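Local coordinates for protein telomerase reverse transcriptase (Candida tropicalis MYA-3404, PDB 6ZD1) that probably lengthens chromosome ends by reverse transcription, adding short telomeric DNA repeats copied from the template within the telomerase RNA, at residues Tyr334-Asp339 with Asp519-Asn524; Ser478-Lys483 with Tyr529-Asn534. One frame throughout, in Å; residues are numbered along the deposited sequence.

How the contacts relate
Both contacts lie within the reverse transcriptase domain, with centres about 11 Å apart. Contact 1 is wholly buried; contact 2 is buried except for Lys483. Contact 1 sets the sheet strand 334-339 against the turn that ends helix 511-520, and its chemistry is wholly apolar. Contact 2 sets helix 469-484 against the loop 529-534 and adds selenium-aromatic packing and an exposed lysine. The two meet where the strand ends: Asp339 O lies 2.8 Å from Asn534 N, a probable hydrogen bond, and Val533 packs on Phe338. Phe504 of strand 503-508 is also shared, touching Phe338 of contact 1 and Met480 of contact 2.

Contact 1 of 2, residues Tyr334-Asp339 with Asp519-Asn524; sequences YMIKFD and DKISSN
Ile336 and Phe338 reach from the strand 334-339 to one side chain, Ile521, in the turn after helix 511-520. The strand runs inside the antiparallel sheet of the reverse transcriptase palm, between strands 503-508 and 539-541. Every second residue therefore faces the helix. Ile336 makes the looser touch: its CG1 is 4.3 Å from Ile521 CD1. It also packs on Leu514 of the same helix. Lys337 points to the other side of the sheet, and its NZ bonds to Thr552 O. On the strand side, Phe338 carries most of the contact. Its chi1 of 57° tucks the ring between the N and C branches of the backbone, with a face toward Ile521. Ile521 CG2 lies over that face toward the rim, 3.8 Å from the ring centroid and 21° off the normal, a CH-pi contact. Its closest ring atom is Phe338 CZ, 3.6 Å from Ile521 CG2. Ile521 CD1 lies over the same face nearer the ring's root, 3.7 Å from Phe338 CD1. The Phe338 ring also meets the nearly parallel ring of Phe504. Beside the contact, Ser523 OG bonds to Lys520 O at 2.9 Å and ties the turn to the helix end. Across the contact, aliphatic carbons of two isoleucines and one ring face do all the touching, so it rests on shape fit and exclusion of water, with little directional force.

Contact 2 of 2, residues Ser478-Lys483 with Tyr529-Asn534; sequences STMVSK and YGAFVN
The hydroxyl of Tyr529 hydrogen-bonds with Glu484 OE2, at the end of helix 469-484, and Lys483 packs beside it at the solvent-exposed side of the contact. Deeper in, Met480 and Tyr529 form a Met-aromatic contact that packs the loop before strand 539-541 onto helix 469-484 in the palm of the reverse transcriptase fold. Met480 is modelled as selenomethionine. Its CG lies over the Tyr529 ring, close to its centre, 3.6 Å from the centroid and 13° off the normal, a CH-pi contact. The extended start of the side chain (chi1 180°) draws CB and CG across the ring face. CB lies 3.9 Å from Tyr529 CD2. The selenium comes in obliquely, 4.5 Å from the centroid and 37° off the normal. Lys483 takes the edge instead. A bend near the end of its chain lays CE near the ring plane, 3.6 Å from Tyr529 OH. Its NZ is 4.0 Å from the same OH and makes no bond to it. The loop turns at Gly530, whose positive phi would press a side chain against the carbonyl before it. That turn brings Ala531 up beside Met480, while Tyr529 keeps a backbone bond to Asn348. The methyl group of Ala531, CB, ends 3.6 Å from Met480 SE.

Contact 1 of 2, residues Tyr334-Asp339 with Asp519-Asn524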
# COMPACT_ATOMS: atom_id res chain seq x y z
N TYR A 334 -13.89 -5.52 -32.20
CA TYR A 334 -14.64 -4.50 -31.50
C TYR A 334 -14.36 -4.63 -30.01
O TYR A 334 -14.30 -5.74 -29.48
CB TYR A 334 -16.15 -4.64 -31.78
CG TYR A 334 -16.48 -4.80 -33.24
CD1 TYR A 334 -16.31 -6.02 -33.89
CD2 TYR A 334 -16.96 -3.73 -33.98
CE1 TYR A 334 -16.60 -6.16 -35.23
CE2 TYR A 334 -17.25 -3.86 -35.32
CZ TYR A 334 -17.07 -5.08 -35.94
OH TYR A 334 -17.36 -5.23 -37.27
N MSE A 335 -14.16 -3.50 -29.35
CA MSE A 335 -13.90 -3.55 -27.92
C MSE A 335 -14.56 -2.43 -27.13
O MSE A 335 -14.73 -1.31 -27.62
CB MSE A 335 -12.40 -3.56 -27.66
CG MSE A 335 -11.64 -2.41 -28.27
SE MSE A 335 -9.74 -2.59 -27.90
CE MSE A 335 -9.44 -4.31 -28.78
N ILE A 336 -14.92 -2.77 -25.90
CA ILE A 336 -15.67 -1.89 -25.01
C ILE A 336 -15.07 -2.02 -23.61
O ILE A 336 -14.78 -3.13 -23.15
CB ILE A 336 -17.17 -2.25 -25.01
CG1 ILE A 336 -17.93 -1.45 -23.96
CG2 ILE A 336 -17.37 -3.75 -24.83
CD1 ILE A 336 -18.39 -0.11 -24.47
N LYS A 337 -14.83 -0.88 -22.95
CA LYS A 337 -14.42 -0.87 -21.56
C LYS A 337 -15.45 -0.10 -20.74
O LYS A 337 -16.02 0.89 -21.21
CB LYS A 337 -13.02 -0.26 -21.37
CG LYS A 337 -12.98 1.26 -21.38
CD LYS A 337 -11.62 1.78 -20.95
CE LYS A 337 -11.62 3.29 -20.88
NZ LYS A 337 -10.29 3.82 -20.47
N PHE A 338 -15.69 -0.57 -19.51
CA PHE A 338 -16.67 0.05 -18.64
C PHE A 338 -16.32 -0.30 -17.20
O PHE A 338 -15.79 -1.38 -16.93
CB PHE A 338 -18.10 -0.40 -18.99
CG PHE A 338 -18.31 -1.90 -18.96
CD1 PHE A 338 -18.01 -2.68 -20.07
CD2 PHE A 338 -18.83 -2.52 -17.84
CE1 PHE A 338 -18.21 -4.06 -20.05
CE2 PHE A 338 -19.03 -3.89 -17.81
CZ PHE A 338 -18.72 -4.66 -18.92
N ASP A 339 -16.55 0.65 -16.29
CA ASP A 339 -16.21 0.50 -14.88
C ASP A 339 -17.44 0.71 -14.00
O ASP A 339 -18.49 1.19 -14.45
CB ASP A 339 -15.09 1.47 -14.48
CG ASP A 339 -15.48 2.93 -14.64
OD1 ASP A 339 -16.12 3.28 -15.65
OD2 ASP A 339 -15.15 3.73 -13.74
N ASP A 519 -25.94 -3.93 -24.52
CA ASP A 519 -27.30 -3.75 -24.04
C ASP A 519 -27.48 -4.25 -22.62
O ASP A 519 -28.42 -3.82 -21.94
CB ASP A 519 -28.30 -4.49 -24.94
CG ASP A 519 -28.42 -3.85 -26.31
OD1 ASP A 519 -28.11 -2.65 -26.44
OD2 ASP A 519 -28.85 -4.55 -27.25
N LYS A 520 -26.62 -5.15 -22.16
CA LYS A 520 -26.74 -5.62 -20.80
C LYS A 520 -26.13 -4.64 -19.80
O LYS A 520 -26.63 -4.52 -18.68
CB LYS A 520 -26.11 -7.00 -20.66
CG LYS A 520 -26.29 -7.55 -19.29
CD LYS A 520 -26.21 -9.04 -19.29
CE LYS A 520 -25.75 -9.47 -17.94
NZ LYS A 520 -24.26 -9.53 -17.91
N ILE A 521 -25.07 -3.93 -20.18
CA ILE A 521 -24.48 -2.93 -19.29
C ILE A 521 -25.23 -1.61 -19.34
O ILE A 521 -24.84 -0.66 -18.65
CB ILE A 521 -22.99 -2.67 -19.60
CG1 ILE A 521 -22.82 -1.95 -20.94
CG2 ILE A 521 -22.21 -3.98 -19.62
CD1 ILE A 521 -21.37 -1.76 -21.33
N SER A 522 -26.29 -1.52 -20.14
CA SER A 522 -27.16 -0.35 -20.16
C SER A 522 -28.52 -0.61 -19.51
O SER A 522 -29.28 0.34 -19.31
CB SER A 522 -27.38 0.13 -21.60
OG SER A 522 -26.14 0.42 -22.22
N SER A 523 -28.84 -1.86 -19.20
CA SER A 523 -30.05 -2.20 -18.47
C SER A 523 -29.79 -2.01 -16.97
O SER A 523 -28.73 -1.52 -16.56
CB SER A 523 -30.49 -3.62 -18.80
OG SER A 523 -29.51 -4.56 -18.40
N ASN A 524 -30.74 -2.41 -16.14
CA ASN A 524 -30.58 -2.34 -14.69
C ASN A 524 -30.31 -3.72 -14.10
O ASN A 524 -30.43 -3.90 -12.88
CB ASN A 524 -31.80 -1.71 -14.04
CG ASN A 524 -33.08 -2.47 -14.33
OD1 ASN A 524 -33.15 -3.24 -15.29
ND2 ASN A 524 -34.10 -2.25 -13.51

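Contact 2 of 2, residues Ser478-Lys483 with Tyr529-Asn534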
# COMPACT_ATOMS: atom_id res chain seq x y z
N SER A 478 -17.20 -11.96 -9.25
CA SER A 478 -16.96 -13.21 -9.95
C SER A 478 -18.26 -13.98 -10.13
O SER A 478 -18.53 -14.51 -11.22
CB SER A 478 -15.94 -14.07 -9.20
OG SER A 478 -14.68 -13.42 -9.12
N THR A 479 -19.07 -14.06 -9.07
CA THR A 479 -20.38 -14.68 -9.17
C THR A 479 -21.27 -13.95 -10.16
O THR A 479 -21.99 -14.57 -10.95
CB THR A 479 -21.04 -14.72 -7.79
OG1 THR A 479 -20.21 -15.45 -6.88
CG2 THR A 479 -22.41 -15.37 -7.86
N MSE A 480 -21.25 -12.62 -10.12
CA MSE A 480 -22.06 -11.80 -11.02
C MSE A 480 -21.68 -12.02 -12.47
O MSE A 480 -22.54 -12.25 -13.32
CB MSE A 480 -21.91 -10.33 -10.66
CG MSE A 480 -22.71 -9.39 -11.55
SE MSE A 480 -22.29 -7.51 -11.25
CE MSE A 480 -20.42 -7.53 -11.79
N VAL A 481 -20.37 -11.96 -12.76
CA VAL A 481 -19.91 -12.15 -14.13
C VAL A 481 -20.28 -13.53 -14.65
O VAL A 481 -20.69 -13.69 -15.81
CB VAL A 481 -18.39 -11.90 -14.22
CG1 VAL A 481 -17.83 -12.43 -15.53
CG2 VAL A 481 -18.08 -10.42 -14.08
N SER A 482 -20.21 -14.54 -13.77
CA SER A 482 -20.42 -15.92 -14.21
C SER A 482 -21.89 -16.21 -14.50
O SER A 482 -22.19 -17.00 -15.40
CB SER A 482 -19.89 -16.88 -13.15
OG SER A 482 -20.17 -18.23 -13.48
N LYS A 483 -22.81 -15.59 -13.76
CA LYS A 483 -24.23 -15.86 -13.94
C LYS A 483 -24.87 -14.93 -14.96
O LYS A 483 -25.87 -15.30 -15.59
CB LYS A 483 -24.98 -15.72 -12.61
CG LYS A 483 -24.51 -16.65 -11.51
CD LYS A 483 -25.44 -16.59 -10.30
CE LYS A 483 -25.55 -15.17 -9.74
NZ LYS A 483 -26.45 -15.09 -8.55
N TYR A 529 -26.89 -6.65 -7.91
CA TYR A 529 -25.68 -6.95 -7.16
C TYR A 529 -25.06 -5.72 -6.52
O TYR A 529 -24.10 -5.85 -5.75
CB TYR A 529 -24.65 -7.61 -8.10
CG TYR A 529 -25.21 -8.77 -8.90
CD1 TYR A 529 -25.85 -8.57 -10.12
CD2 TYR A 529 -25.08 -10.08 -8.44
CE1 TYR A 529 -26.36 -9.63 -10.85
CE2 TYR A 529 -25.58 -11.15 -9.17
CZ TYR A 529 -26.22 -10.92 -10.37
OH TYR A 529 -26.72 -11.99 -11.09
N GLY A 530 -25.61 -4.54 -6.77
CA GLY A 530 -24.96 -3.31 -6.38
C GLY A 530 -23.97 -2.75 -7.38
O GLY A 530 -23.24 -1.81 -7.04
N ALA A 531 -23.90 -3.32 -8.58
CA ALA A 531 -23.04 -2.81 -9.63
C ALA A 531 -23.79 -1.77 -10.45
O ALA A 531 -24.85 -2.08 -11.02
CB ALA A 531 -22.55 -3.95 -10.52
N PHE A 532 -23.25 -0.56 -10.53
CA PHE A 532 -23.82 0.52 -11.32
C PHE A 532 -22.77 0.99 -12.32
O PHE A 532 -21.71 1.49 -11.92
CB PHE A 532 -24.26 1.69 -10.43
CG PHE A 532 -25.41 1.36 -9.53
CD1 PHE A 532 -25.20 0.86 -8.25
CD2 PHE A 532 -26.72 1.58 -9.94
CE1 PHE A 532 -26.26 0.57 -7.42
CE2 PHE A 532 -27.79 1.29 -9.11
CZ PHE A 532 -27.56 0.78 -7.85
N VAL A 533 -23.07 0.83 -13.61
CA VAL A 533 -22.11 1.15 -14.66
C VAL A 533 -21.87 2.65 -14.71
O VAL A 533 -22.81 3.45 -14.77
CB VAL A 533 -22.60 0.62 -16.02
CG1 VAL A 533 -21.57 0.94 -17.11
CG2 VAL A 533 -22.87 -0.86 -15.95
N ASN A 534 -20.60 3.04 -14.71
CA ASN A 534 -20.21 4.44 -14.86
C ASN A 534 -20.26 4.78 -16.34
O ASN A 534 -19.27 4.69 -17.07
CB ASN A 534 -18.82 4.66 -14.28
CG ASN A 534 -18.48 6.12 -14.11
OD1 ASN A 534 -19.31 6.99 -14.37
ND2 ASN A 534 -17.27 6.40 -13.65